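Local coordinates for protein putative Xylose isomerase (PDB 3QXB) that probably acts as an isomerase of the xylose isomerase-like TIM-barrel family and binds iron or manganese ions, at residues S173-E178 with T204-R209; E87-G92 with P129-P134; V208-D213 with P238-Y243. All coordinates share one frame; numbering follows the deposited sequence.

Interaction 1 of 3, residues S173-E178 with T204-R209; sequences SMLYVE and TEIPVR. With FE (Fe (III) ion), chain E.
L175 O is held by two groups of the facing strand: R209 N donates a hydrogen bond to it over 2.9 Å, and the CA-H of V208 adds a weaker C-H...O contact. R209 O is engaged in the same way, taking a bond from V177 N at 2.9 Å and a C-H...O approach from the CA of Y176. The third backbone bond, L175 N to P207 O, is nearly straight (172°). L175–V208 and Y176–R209 are thus parallel bridges, closing the beta-alpha-beta unit of strand 174-177, helix 190-200 and strand 208-213.

On the Y176/R209 face, selenomethionine M174 runs out with CG anti to the backbone N (chi1 -171°), which carries SE to 3.9 Å from R209 CG; the bend at chi3 then turns CE against P207 CG. R209 is itself folded at chi2 (-71°), so its guanidinium carries P207 CB over one face, 3.6 Å above the plane, and NH1 bonds V208 O from above the carbonyl plane. On the L175/V208 face the packing is apolar: V177 CG2 lies 3.9 Å from V208 CG1, and I206 CD1 meets L175 CG beneath helix 146-170.

E178 follows directly, its extended chain placing OE2 2.2 Å from the iron, which D213, H244 and E286 also bind. Backbone bonding up to V177 therefore probably helps to fix the strand end from which this carboxylate reaches the metal.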
ATOM      1  N   SER A 173     -23.878  -1.906 -12.259  1.00 20.48           N
ATOM      2  CA  SER A 173     -24.420  -0.815 -13.084  1.00 22.44           C
ATOM      3  C   SER A 173     -23.378   0.139 -13.631  1.00 21.71           C
ATOM      4  O   SER A 173     -23.661   0.839 -14.587  1.00 22.67           O
ATOM      5  CB  SER A 173     -25.351   0.040 -12.230  1.00 23.42           C
ATOM      6  OG  SER A 173     -26.394  -0.743 -11.783  1.00 29.73           O
HETATM    7  N   MSE A 174     -22.191   0.175 -13.023  1.00 21.47           N
HETATM    8  CA  MSE A 174     -21.173   1.164 -13.381  1.00 21.11           C
HETATM    9  C   MSE A 174     -19.763   0.767 -12.976  1.00 20.06           C
HETATM   10  O   MSE A 174     -19.548   0.052 -11.962  1.00 19.19           O
HETATM   11  CB  MSE A 174     -21.552   2.545 -12.804  1.00 20.96           C
HETATM   12  CG  MSE A 174     -20.694   3.699 -13.284  1.00 23.49           C
HETATM   13 SE   MSE A 174     -21.412   5.425 -12.662  0.75 20.56          SE
HETATM   14  CE  MSE A 174     -22.963   5.552 -13.780  1.00 25.38           C
ATOM     15  N   LEU A 175     -18.801   1.191 -13.793  1.00 20.05           N
ATOM     16  CA  LEU A 175     -17.372   1.117 -13.427  1.00 19.78           C
ATOM     17  C   LEU A 175     -16.790   2.535 -13.375  1.00 21.10           C
ATOM     18  O   LEU A 175     -17.257   3.431 -14.121  1.00 20.76           O
ATOM     19  CB  LEU A 175     -16.581   0.276 -14.407  1.00 19.54           C
ATOM     20  CG  LEU A 175     -16.921  -1.192 -14.516  1.00 18.61           C
ATOM     21  CD1 LEU A 175     -15.993  -1.814 -15.601  1.00 17.18           C
ATOM     22  CD2 LEU A 175     -16.830  -1.944 -13.138  1.00 18.04           C
ATOM     23  N   TYR A 176     -15.787   2.746 -12.516  1.00 19.94           N
ATOM     24  CA  TYR A 176     -15.103   4.048 -12.453  1.00 21.15           C
ATOM     25  C   TYR A 176     -13.593   3.951 -12.708  1.00 20.98           C
ATOM     26  O   TYR A 176     -12.952   2.959 -12.357  1.00 19.73           O
ATOM     27  CB  TYR A 176     -15.254   4.748 -11.109  1.00 21.35           C
ATOM     28  CG  TYR A 176     -16.624   4.850 -10.537  1.00 22.84           C
ATOM     29  CD1 TYR A 176     -17.506   5.848 -10.925  1.00 27.80           C
ATOM     30  CD2 TYR A 176     -17.016   4.000  -9.559  1.00 25.32           C
ATOM     31  CE1 TYR A 176     -18.740   5.951 -10.353  1.00 28.85           C
ATOM     32  CE2 TYR A 176     -18.232   4.092  -8.993  1.00 26.80           C
ATOM     33  CZ  TYR A 176     -19.093   5.047  -9.396  1.00 28.15           C
ATOM     34  OH  TYR A 176     -20.292   5.103  -8.793  1.00 30.79           O
ATOM     35  N   VAL A 177     -13.059   5.018 -13.307  1.00 21.04           N
ATOM     36  CA  VAL A 177     -11.632   5.232 -13.467  1.00 21.09           C
ATOM     37  C   VAL A 177     -11.281   6.492 -12.705  1.00 21.65           C
ATOM     38  O   VAL A 177     -11.928   7.516 -12.884  1.00 21.79           O
ATOM     39  CB  VAL A 177     -11.234   5.423 -14.954  1.00 21.16           C
ATOM     40  CG1 VAL A 177      -9.734   5.756 -15.060  1.00 22.64           C
ATOM     41  CG2 VAL A 177     -11.580   4.180 -15.733  1.00 19.69           C
ATOM     42  N   GLU A 178     -10.234   6.439 -11.876  1.00 20.95           N
ATOM     43  CA  GLU A 178      -9.784   7.610 -11.132  1.00 21.12           C
ATOM     44  C   GLU A 178      -8.530   8.181 -11.744  1.00 20.95           C
ATOM     45  O   GLU A 178      -7.473   7.530 -11.675  1.00 21.16           O
ATOM     46  CB  GLU A 178      -9.476   7.236  -9.654  1.00 21.05           C
ATOM     47  CG  GLU A 178      -8.761   8.308  -8.889  1.00 22.02           C
ATOM     48  CD  GLU A 178      -8.631   8.009  -7.396  1.00 20.70           C
ATOM     49  OE1 GLU A 178      -8.617   6.827  -7.003  1.00 25.93           O
ATOM     50  OE2 GLU A 178      -8.495   8.967  -6.618  1.00 20.93           O
ATOM     51  N   THR A 204     -19.318   0.313 -24.216  1.00 23.79           N
ATOM     52  CA  THR A 204     -19.317  -0.482 -22.965  1.00 22.91           C
ATOM     53  C   THR A 204     -20.754  -0.867 -22.621  1.00 23.18           C
ATOM     54  O   THR A 204     -21.685  -0.089 -22.827  1.00 23.71           O
ATOM     55  CB  THR A 204     -18.604   0.257 -21.807  1.00 22.70           C
ATOM     56  OG1 THR A 204     -19.233   1.515 -21.554  1.00 22.60           O
ATOM     57  CG2 THR A 204     -17.121   0.488 -22.107  1.00 20.51           C
ATOM     58  N   GLU A 205     -20.942  -2.101 -22.139  1.00 23.29           N
ATOM     59  CA  GLU A 205     -22.311  -2.612 -21.876  1.00 23.31           C
ATOM     60  C   GLU A 205     -22.958  -1.934 -20.666  1.00 22.61           C
ATOM     61  O   GLU A 205     -24.165  -1.842 -20.580  1.00 20.68           O
ATOM     62  CB  GLU A 205     -22.286  -4.144 -21.744  1.00 24.20           C
ATOM     63  CG  GLU A 205     -21.978  -4.781 -23.081  1.00 27.60           C
ATOM     64  CD  GLU A 205     -22.128  -6.270 -23.150  1.00 30.60           C
ATOM     65  OE1 GLU A 205     -22.803  -6.872 -22.290  1.00 32.46           O
ATOM     66  OE2 GLU A 205     -21.578  -6.840 -24.127  1.00 33.78           O
ATOM     67  N   ILE A 206     -22.128  -1.415 -19.772  1.00 21.35           N
ATOM     68  CA  ILE A 206     -22.538  -0.497 -18.732  1.00 21.03           C
ATOM     69  C   ILE A 206     -21.600   0.732 -18.814  1.00 21.89           C
ATOM     70  O   ILE A 206     -20.490   0.656 -19.335  1.00 20.41           O
ATOM     71  CB  ILE A 206     -22.503  -1.155 -17.289  1.00 21.41           C
ATOM     72  CG1 ILE A 206     -21.129  -1.741 -17.008  1.00 20.68           C
ATOM     73  CG2 ILE A 206     -23.639  -2.206 -17.143  1.00 17.44           C
ATOM     74  CD1 ILE A 206     -20.781  -2.096 -15.509  1.00 16.69           C
ATOM     75  N   PRO A 207     -22.039   1.866 -18.286  1.00 22.88           N
ATOM     76  CA  PRO A 207     -21.170   3.035 -18.370  1.00 24.31           C
ATOM     77  C   PRO A 207     -19.877   2.915 -17.573  1.00 22.87           C
ATOM     78  O   PRO A 207     -19.859   2.339 -16.481  1.00 23.02           O
ATOM     79  CB  PRO A 207     -22.045   4.145 -17.792  1.00 25.67           C
ATOM     80  CG  PRO A 207     -23.098   3.383 -16.957  1.00 26.49           C
ATOM     81  CD  PRO A 207     -23.370   2.190 -17.742  1.00 23.38           C
ATOM     82  N   VAL A 208     -18.805   3.450 -18.133  1.00 23.05           N
ATOM     83  CA  VAL A 208     -17.538   3.644 -17.402  1.00 22.22           C
ATOM     84  C   VAL A 208     -17.431   5.146 -17.241  1.00 23.02           C
ATOM     85  O   VAL A 208     -17.546   5.912 -18.208  1.00 22.41           O
ATOM     86  CB  VAL A 208     -16.335   3.036 -18.175  1.00 22.05           C
ATOM     87  CG1 VAL A 208     -14.978   3.299 -17.482  1.00 21.54           C
ATOM     88  CG2 VAL A 208     -16.563   1.546 -18.409  1.00 20.13           C
ATOM     89  N   ARG A 209     -17.256   5.584 -16.009  1.00 22.39           N
ATOM     90  CA  ARG A 209     -17.286   7.008 -15.699  1.00 23.66           C
ATOM     91  C   ARG A 209     -16.046   7.361 -14.888  1.00 22.97           C
ATOM     92  O   ARG A 209     -15.266   6.501 -14.507  1.00 23.16           O
ATOM     93  CB  ARG A 209     -18.575   7.341 -14.919  1.00 22.29           C
ATOM     94  CG  ARG A 209     -19.874   7.213 -15.738  1.00 24.92           C
ATOM     95  CD  ARG A 209     -19.978   8.332 -16.785  1.00 26.78           C
ATOM     96  NE  ARG A 209     -21.131   8.155 -17.656  1.00 29.38           N
ATOM     97  CZ  ARG A 209     -21.098   7.567 -18.852  1.00 32.35           C
ATOM     98  NH1 ARG A 209     -19.971   7.030 -19.357  1.00 32.64           N
ATOM     99  NH2 ARG A 209     -22.215   7.475 -19.536  1.00 33.10           N
TER
HETATM  100 FE    FE E 301      -8.548   9.028  -4.442  0.66 26.72          FE
HETATM  101  O   HOH W   1      -6.299   8.539  -4.143  1.00 23.03           O
HETATM  102  O   HOH W   2      -8.490   6.751  -4.504  1.00 28.78           O

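Interaction 2 of 3, residues E87-G92 with P129-P134; sequences ESTFGG and PATGMP
The F90 ring lies over the peptide joining G132 to M133: G132 O sits 3.3 Å above the ring plane, over the centre, and M133 N approaches the same face nearer the rim. P134 CD comes obliquely to CE2, while H244 meets the ring edge-to-face from outside the pair. This is the junction of neighbouring parallel strands of the TIM barrel; the axes of segments 87-90 and 130-133 cross at -34°.

The F90 first torsion, -144°, is away from the usual staggered values and swings the ring towards the other strand. It can come this close because G132 has no side chain: a beta carbon there would clash with F90 CE1. G132 O is also gripped in its carbonyl plane by G91 N, 3.0 Å away. Replacing F90 with an alanine would probably open a gap over the G132–M133 peptide and leave the H244 ring without its aromatic partner.

Further back, T89 N bonds A130 O at 3.1 Å, whereas the G132 N to T89 O bond is weak, long (3.3 Å) and bent (136°). Beside it the threonine side chains cross, T89 reaching with its hydroxyl set between its own backbone N and carbonyl carbon. T89 OG1 and T131 OG1 are 2.6 Å apart in a hydrogen bond, and each has a second partner, T123 OG1 for T89 and Y56 OH for T131.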
ATOM      1  N   GLU A  87     -22.311   2.494  -1.892  1.00 21.73           N
ATOM      2  CA  GLU A  87     -22.473   2.868  -3.287  1.00 22.33           C
ATOM      3  C   GLU A  87     -21.488   2.240  -4.265  1.00 21.91           C
ATOM      4  O   GLU A  87     -21.811   2.024  -5.457  1.00 21.34           O
ATOM      5  CB  GLU A  87     -22.428   4.412  -3.393  1.00 24.49           C
ATOM      6  CG  GLU A  87     -23.596   5.032  -2.659  1.00 24.22           C
ATOM      7  CD  GLU A  87     -23.726   6.543  -2.872  1.00 27.84           C
ATOM      8  OE1 GLU A  87     -22.727   7.263  -2.706  1.00 28.88           O
ATOM      9  OE2 GLU A  87     -24.841   6.974  -3.210  1.00 28.13           O
ATOM     10  N   SER A  88     -20.299   1.920  -3.776  1.00 19.92           N
ATOM     11  CA  SER A  88     -19.277   1.365  -4.633  1.00 19.86           C
ATOM     12  C   SER A  88     -18.193   0.807  -3.779  1.00 19.28           C
ATOM     13  O   SER A  88     -18.098   1.092  -2.595  1.00 19.35           O
ATOM     14  CB  SER A  88     -18.663   2.414  -5.555  1.00 20.03           C
ATOM     15  OG  SER A  88     -18.270   3.570  -4.832  1.00 21.19           O
ATOM     16  N   THR A  89     -17.387  -0.027  -4.405  1.00 19.13           N
ATOM     17  CA  THR A  89     -16.151  -0.522  -3.865  1.00 17.70           C
ATOM     18  C   THR A  89     -15.119   0.161  -4.715  1.00 18.42           C
ATOM     19  O   THR A  89     -15.421   0.658  -5.811  1.00 18.26           O
ATOM     20  CB  THR A  89     -15.960  -2.076  -3.985  1.00 17.54           C
ATOM     21  OG1 THR A  89     -16.009  -2.483  -5.356  1.00 19.61           O
ATOM     22  CG2 THR A  89     -17.000  -2.853  -3.143  1.00 17.32           C
ATOM     23  N   PHE A  90     -13.899   0.243  -4.199  1.00 18.42           N
ATOM     24  CA  PHE A  90     -12.847   0.982  -4.882  1.00 18.43           C
ATOM     25  C   PHE A  90     -11.473   0.524  -4.464  1.00 17.03           C
ATOM     26  O   PHE A  90     -11.259   0.228  -3.305  1.00 17.08           O
ATOM     27  CB  PHE A  90     -12.968   2.474  -4.606  1.00 17.95           C
ATOM     28  CG  PHE A  90     -12.597   3.335  -5.809  1.00 21.08           C
ATOM     29  CD1 PHE A  90     -13.549   3.636  -6.754  1.00 19.56           C
ATOM     30  CD2 PHE A  90     -11.298   3.810  -5.994  1.00 21.81           C
ATOM     31  CE1 PHE A  90     -13.231   4.353  -7.883  1.00 18.93           C
ATOM     32  CE2 PHE A  90     -10.989   4.541  -7.118  1.00 20.02           C
ATOM     33  CZ  PHE A  90     -11.943   4.829  -8.037  1.00 19.12           C
ATOM     34  N   GLY A  91     -10.530   0.557  -5.411  1.00 18.79           N
ATOM     35  CA  GLY A  91      -9.101   0.299  -5.152  1.00 18.07           C
ATOM     36  C   GLY A  91      -8.509   1.185  -4.084  1.00 19.63           C
ATOM     37  O   GLY A  91      -8.888   2.374  -3.929  1.00 17.36           O
ATOM     38  N   GLY A  92      -7.581   0.593  -3.346  1.00 19.53           N
ATOM     39  CA  GLY A  92      -6.820   1.281  -2.321  1.00 20.98           C
ATOM     40  C   GLY A  92      -5.330   1.096  -2.574  1.00 21.34           C
ATOM     41  O   GLY A  92      -4.892   0.953  -3.739  1.00 21.49           O
ATOM     42  N   PRO A 129     -23.391  -1.944  -6.425  1.00 20.20           N
ATOM     43  CA  PRO A 129     -23.635  -1.689  -7.848  1.00 20.23           C
ATOM     44  C   PRO A 129     -22.468  -1.235  -8.712  1.00 19.95           C
ATOM     45  O   PRO A 129     -22.575  -1.287  -9.935  1.00 19.62           O
ATOM     46  CB  PRO A 129     -24.715  -0.602  -7.840  1.00 21.03           C
ATOM     47  CG  PRO A 129     -24.692  -0.001  -6.513  1.00 23.54           C
ATOM     48  CD  PRO A 129     -23.990  -0.930  -5.551  1.00 21.00           C
ATOM     49  N   ALA A 130     -21.349  -0.843  -8.117  1.00 18.34           N
ATOM     50  CA  ALA A 130     -20.324  -0.211  -8.896  1.00 18.71           C
ATOM     51  C   ALA A 130     -18.981  -0.446  -8.242  1.00 18.17           C
ATOM     52  O   ALA A 130     -18.911  -0.638  -7.028  1.00 18.35           O
ATOM     53  CB  ALA A 130     -20.627   1.316  -9.040  1.00 17.88           C
ATOM     54  N   THR A 131     -17.935  -0.419  -9.055  1.00 18.91           N
ATOM     55  CA  THR A 131     -16.550  -0.514  -8.575  1.00 18.65           C
ATOM     56  C   THR A 131     -15.667   0.288  -9.514  1.00 19.19           C
ATOM     57  O   THR A 131     -16.082   0.653 -10.623  1.00 19.85           O
ATOM     58  CB  THR A 131     -16.045  -1.979  -8.448  1.00 18.82           C
ATOM     59  OG1 THR A 131     -14.820  -2.029  -7.674  1.00 18.16           O
ATOM     60  CG2 THR A 131     -15.823  -2.614  -9.811  1.00 19.00           C
ATOM     61  N   GLY A 132     -14.496   0.658  -9.023  1.00 18.40           N
ATOM     62  CA  GLY A 132     -13.539   1.374  -9.830  1.00 19.27           C
ATOM     63  C   GLY A 132     -12.133   1.404  -9.232  1.00 19.20           C
ATOM     64  O   GLY A 132     -11.888   0.902  -8.110  1.00 19.45           O
HETATM   65  N   MSE A 133     -11.218   1.988  -9.990  1.00 19.00           N
HETATM   66  CA  MSE A 133      -9.844   2.135  -9.588  1.00 19.05           C
HETATM   67  C   MSE A 133      -9.127   3.078 -10.568  1.00 20.10           C
HETATM   68  O   MSE A 133      -9.671   3.387 -11.641  1.00 20.18           O
HETATM   69  CB  MSE A 133      -9.149   0.759  -9.580  1.00 17.76           C
HETATM   70  CG  MSE A 133      -9.250   0.003 -10.923  1.00 17.63           C
HETATM   71 SE   MSE A 133      -8.506  -1.790 -11.011  0.75 14.74          SE
HETATM   72  CE  MSE A 133      -6.673  -1.288 -11.192  1.00 17.80           C
ATOM     73  N   PRO A 134      -7.917   3.520 -10.207  1.00 20.37           N
ATOM     74  CA  PRO A 134      -7.050   4.145 -11.204  1.00 21.49           C
ATOM     75  C   PRO A 134      -6.758   3.154 -12.310  1.00 21.50           C
ATOM     76  O   PRO A 134      -6.779   1.945 -12.099  1.00 21.35           O
ATOM     77  CB  PRO A 134      -5.776   4.500 -10.427  1.00 21.36           C
ATOM     78  CG  PRO A 134      -6.178   4.419  -8.952  1.00 22.13           C
ATOM     79  CD  PRO A 134      -7.319   3.486  -8.860  1.00 20.93           C
TER

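Interaction 3 of 3, residues V208-D213 with P238-Y243; sequences VRLLVD and PWIAAY. With FE (Fe (III) ion), chain E.
A beta bulge interrupts the pairing at L210: L210 faces I240, but L211 faces A242, so A241 is the extra residue. The evidence is in the bonds. L210 O takes A241 N at 3.0 Å, nearly along the C=O axis, and A242 N is left 3.7 Å from that oxygen, buried with no partner in the model. On either side of the slip the pattern is regular, with L210 N bonded to W239 O at 2.9 Å and V212 N to A242 O at 3.0 Å.

At the start of the contact the R209 side chain runs past W239, CD resting 3.4 Å from W239 O. W239 CD1 lies over the guanidinium face opposite P207, whereas R209 NH1 meets the indole at its edge, the two planes being 68° apart. A241 CB packs on R209 CB.

The face holding L210, V212, I240 and Y243 is apolar and turned to helices 190-200 and 229-236; there V212 CG2 touches I240 CG1 at 3.8 Å. On the other face L211, its CG anti to the backbone N (chi1 176°), sets CD1 against A242 CB near H244 and E178. D213 divides its carboxylate: OD2 binds the iron at 2.2 Å, while OD1 caps the following helix through G215 N. Metal ligands at the C-terminal strand ends are typical of the TIM-barrel active site in the xylose isomerase-like family.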
ATOM      1  N   VAL A 208     -18.805   3.450 -18.133  1.00 23.05           N
ATOM      2  CA  VAL A 208     -17.538   3.644 -17.402  1.00 22.22           C
ATOM      3  C   VAL A 208     -17.431   5.146 -17.241  1.00 23.02           C
ATOM      4  O   VAL A 208     -17.546   5.912 -18.208  1.00 22.41           O
ATOM      5  CB  VAL A 208     -16.335   3.036 -18.175  1.00 22.05           C
ATOM      6  CG1 VAL A 208     -14.978   3.299 -17.482  1.00 21.54           C
ATOM      7  CG2 VAL A 208     -16.563   1.546 -18.409  1.00 20.13           C
ATOM      8  N   ARG A 209     -17.256   5.584 -16.009  1.00 22.39           N
ATOM      9  CA  ARG A 209     -17.286   7.008 -15.699  1.00 23.66           C
ATOM     10  C   ARG A 209     -16.046   7.361 -14.888  1.00 22.97           C
ATOM     11  O   ARG A 209     -15.266   6.501 -14.507  1.00 23.16           O
ATOM     12  CB  ARG A 209     -18.575   7.341 -14.919  1.00 22.29           C
ATOM     13  CG  ARG A 209     -19.874   7.213 -15.738  1.00 24.92           C
ATOM     14  CD  ARG A 209     -19.978   8.332 -16.785  1.00 26.78           C
ATOM     15  NE  ARG A 209     -21.131   8.155 -17.656  1.00 29.38           N
ATOM     16  CZ  ARG A 209     -21.098   7.567 -18.852  1.00 32.35           C
ATOM     17  NH1 ARG A 209     -19.971   7.030 -19.357  1.00 32.64           N
ATOM     18  NH2 ARG A 209     -22.215   7.475 -19.536  1.00 33.10           N
ATOM     19  N   LEU A 210     -15.894   8.660 -14.618  1.00 24.07           N
ATOM     20  CA  LEU A 210     -14.772   9.175 -13.870  1.00 22.66           C
ATOM     21  C   LEU A 210     -15.173   9.346 -12.405  1.00 23.31           C
ATOM     22  O   LEU A 210     -16.302   9.729 -12.097  1.00 22.76           O
ATOM     23  CB  LEU A 210     -14.306  10.521 -14.436  1.00 22.95           C
ATOM     24  CG  LEU A 210     -13.781  10.500 -15.882  1.00 22.36           C
ATOM     25  CD1 LEU A 210     -13.632  11.929 -16.420  1.00 24.92           C
ATOM     26  CD2 LEU A 210     -12.438   9.755 -15.928  1.00 23.00           C
ATOM     27  N   LEU A 211     -14.243   9.001 -11.518  1.00 22.42           N
ATOM     28  CA  LEU A 211     -14.277   9.459 -10.143  1.00 22.54           C
ATOM     29  C   LEU A 211     -13.082  10.399  -9.995  1.00 22.84           C
ATOM     30  O   LEU A 211     -11.977  10.021 -10.298  1.00 22.52           O
ATOM     31  CB  LEU A 211     -14.256   8.279  -9.168  1.00 22.58           C
ATOM     32  CG  LEU A 211     -14.185   8.628  -7.676  1.00 22.18           C
ATOM     33  CD1 LEU A 211     -14.842   7.516  -6.814  1.00 16.42           C
ATOM     34  CD2 LEU A 211     -12.710   8.907  -7.251  1.00 19.15           C
ATOM     35  N   VAL A 212     -13.316  11.663  -9.633  1.00 23.44           N
ATOM     36  CA  VAL A 212     -12.226  12.635  -9.626  1.00 24.34           C
ATOM     37  C   VAL A 212     -11.868  12.980  -8.190  1.00 25.18           C
ATOM     38  O   VAL A 212     -12.730  13.265  -7.388  1.00 24.24           O
ATOM     39  CB  VAL A 212     -12.568  13.871 -10.431  1.00 26.46           C
ATOM     40  CG1 VAL A 212     -11.549  15.010 -10.218  1.00 24.84           C
ATOM     41  CG2 VAL A 212     -12.722  13.489 -11.925  1.00 24.17           C
ATOM     42  N   ASP A 213     -10.581  12.887  -7.875  1.00 25.50           N
ATOM     43  CA  ASP A 213     -10.116  13.128  -6.531  1.00 26.10           C
ATOM     44  C   ASP A 213      -9.580  14.554  -6.497  1.00 27.64           C
ATOM     45  O   ASP A 213      -8.712  14.912  -7.292  1.00 27.96           O
ATOM     46  CB  ASP A 213      -9.010  12.134  -6.203  1.00 25.66           C
ATOM     47  CG  ASP A 213      -8.540  12.246  -4.778  1.00 25.59           C
ATOM     48  OD1 ASP A 213      -8.496  13.388  -4.270  1.00 28.74           O
ATOM     49  OD2 ASP A 213      -8.231  11.190  -4.194  1.00 26.54           O
ATOM     50  N   PRO A 238     -19.849  15.893 -18.007  1.00 33.57           N
ATOM     51  CA  PRO A 238     -20.840  14.838 -18.231  1.00 33.16           C
ATOM     52  C   PRO A 238     -20.430  13.459 -17.696  1.00 31.69           C
ATOM     53  O   PRO A 238     -21.294  12.628 -17.436  1.00 31.86           O
ATOM     54  CB  PRO A 238     -20.981  14.774 -19.762  1.00 32.76           C
ATOM     55  CG  PRO A 238     -20.373  15.985 -20.278  1.00 34.05           C
ATOM     56  CD  PRO A 238     -19.436  16.530 -19.267  1.00 34.32           C
ATOM     57  N   TRP A 239     -19.129  13.219 -17.554  1.00 30.57           N
ATOM     58  CA  TRP A 239     -18.637  11.921 -17.146  1.00 29.36           C
ATOM     59  C   TRP A 239     -18.253  11.742 -15.671  1.00 28.56           C
ATOM     60  O   TRP A 239     -17.963  10.638 -15.267  1.00 27.85           O
ATOM     61  CB  TRP A 239     -17.439  11.536 -18.000  1.00 29.62           C
ATOM     62  CG  TRP A 239     -17.722  11.421 -19.477  1.00 29.83           C
ATOM     63  CD1 TRP A 239     -18.555  10.532 -20.116  1.00 30.18           C
ATOM     64  CD2 TRP A 239     -17.143  12.229 -20.495  1.00 32.28           C
ATOM     65  NE1 TRP A 239     -18.531  10.755 -21.483  1.00 31.88           N
ATOM     66  CE2 TRP A 239     -17.663  11.786 -21.739  1.00 33.43           C
ATOM     67  CE3 TRP A 239     -16.218  13.277 -20.481  1.00 33.88           C
ATOM     68  CZ2 TRP A 239     -17.285  12.358 -22.944  1.00 37.25           C
ATOM     69  CZ3 TRP A 239     -15.840  13.851 -21.700  1.00 38.83           C
ATOM     70  CH2 TRP A 239     -16.382  13.396 -22.908  1.00 39.78           C
ATOM     71  N   ILE A 240     -18.228  12.809 -14.876  1.00 29.02           N
ATOM     72  CA  ILE A 240     -17.753  12.724 -13.493  1.00 27.18           C
ATOM     73  C   ILE A 240     -18.944  12.319 -12.630  1.00 26.83           C
ATOM     74  O   ILE A 240     -19.864  13.117 -12.428  1.00 27.83           O
ATOM     75  CB  ILE A 240     -17.155  14.065 -13.026  1.00 27.62           C
ATOM     76  CG1 ILE A 240     -15.913  14.444 -13.851  1.00 28.69           C
ATOM     77  CG2 ILE A 240     -16.804  14.017 -11.580  1.00 24.02           C
ATOM     78  CD1 ILE A 240     -15.484  15.954 -13.688  1.00 30.82           C
ATOM     79  N   ALA A 241     -18.959  11.070 -12.168  1.00 25.71           N
ATOM     80  CA  ALA A 241     -20.127  10.503 -11.460  1.00 25.02           C
ATOM     81  C   ALA A 241     -19.939  10.454  -9.944  1.00 25.23           C
ATOM     82  O   ALA A 241     -20.896  10.231  -9.207  1.00 25.39           O
ATOM     83  CB  ALA A 241     -20.426   9.110 -11.971  1.00 24.74           C
ATOM     84  N   ALA A 242     -18.713  10.630  -9.491  1.00 24.87           N
ATOM     85  CA  ALA A 242     -18.384  10.642  -8.052  1.00 25.38           C
ATOM     86  C   ALA A 242     -17.012  11.302  -7.818  1.00 24.49           C
ATOM     87  O   ALA A 242     -16.219  11.467  -8.752  1.00 23.23           O
ATOM     88  CB  ALA A 242     -18.440   9.212  -7.458  1.00 22.79           C
ATOM     89  N   TYR A 243     -16.748  11.681  -6.569  1.00 24.81           N
ATOM     90  CA  TYR A 243     -15.513  12.357  -6.199  1.00 23.23           C
ATOM     91  C   TYR A 243     -14.862  11.748  -4.959  1.00 23.60           C
ATOM     92  O   TYR A 243     -15.539  11.127  -4.132  1.00 21.13           O
ATOM     93  CB  TYR A 243     -15.800  13.809  -5.885  1.00 25.03           C
ATOM     94  CG  TYR A 243     -16.413  14.609  -7.005  1.00 24.72           C
ATOM     95  CD1 TYR A 243     -17.761  14.552  -7.251  1.00 25.55           C
ATOM     96  CD2 TYR A 243     -15.646  15.475  -7.786  1.00 28.06           C
ATOM     97  CE1 TYR A 243     -18.330  15.299  -8.286  1.00 26.79           C
ATOM     98  CE2 TYR A 243     -16.209  16.216  -8.815  1.00 26.28           C
ATOM     99  CZ  TYR A 243     -17.561  16.121  -9.065  1.00 26.97           C
ATOM    100  OH  TYR A 243     -18.200  16.864 -10.068  1.00 27.50           O
TER
HETATM  101 FE    FE E 301      -8.548   9.028  -4.442  0.66 26.72          FE
HETATM  102  O   HOH W   1      -6.299   8.539  -4.143  1.00 23.03           O
HETATM  103  O   HOH W   2      -8.490   6.751  -4.504  1.00 28.78           O

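Overall arrangement
All three contacts lie in one closed parallel eight-stranded barrel. Along the chain, interaction 2 (strands 85-90 and 130-133) closes before interaction 1 (174-177 with 208-213) opens; interaction 3 then pairs strand 208-213 with strand 240-245, sharing V208 and R209 with interaction 1. The centre of interaction 1 is about 10 Å from that of interaction 2 and about 9 Å from that of interaction 3. Strands 130-133 and 174-177 are neighbours, joined by probable bonds from Y176 N to T131 O and S173 N to P129 O, so the three contacts span five consecutive strands. F90 CE1 meets L211 CD1, linking interactions 2 and 3, beside an iron that E178 and D213 bind together.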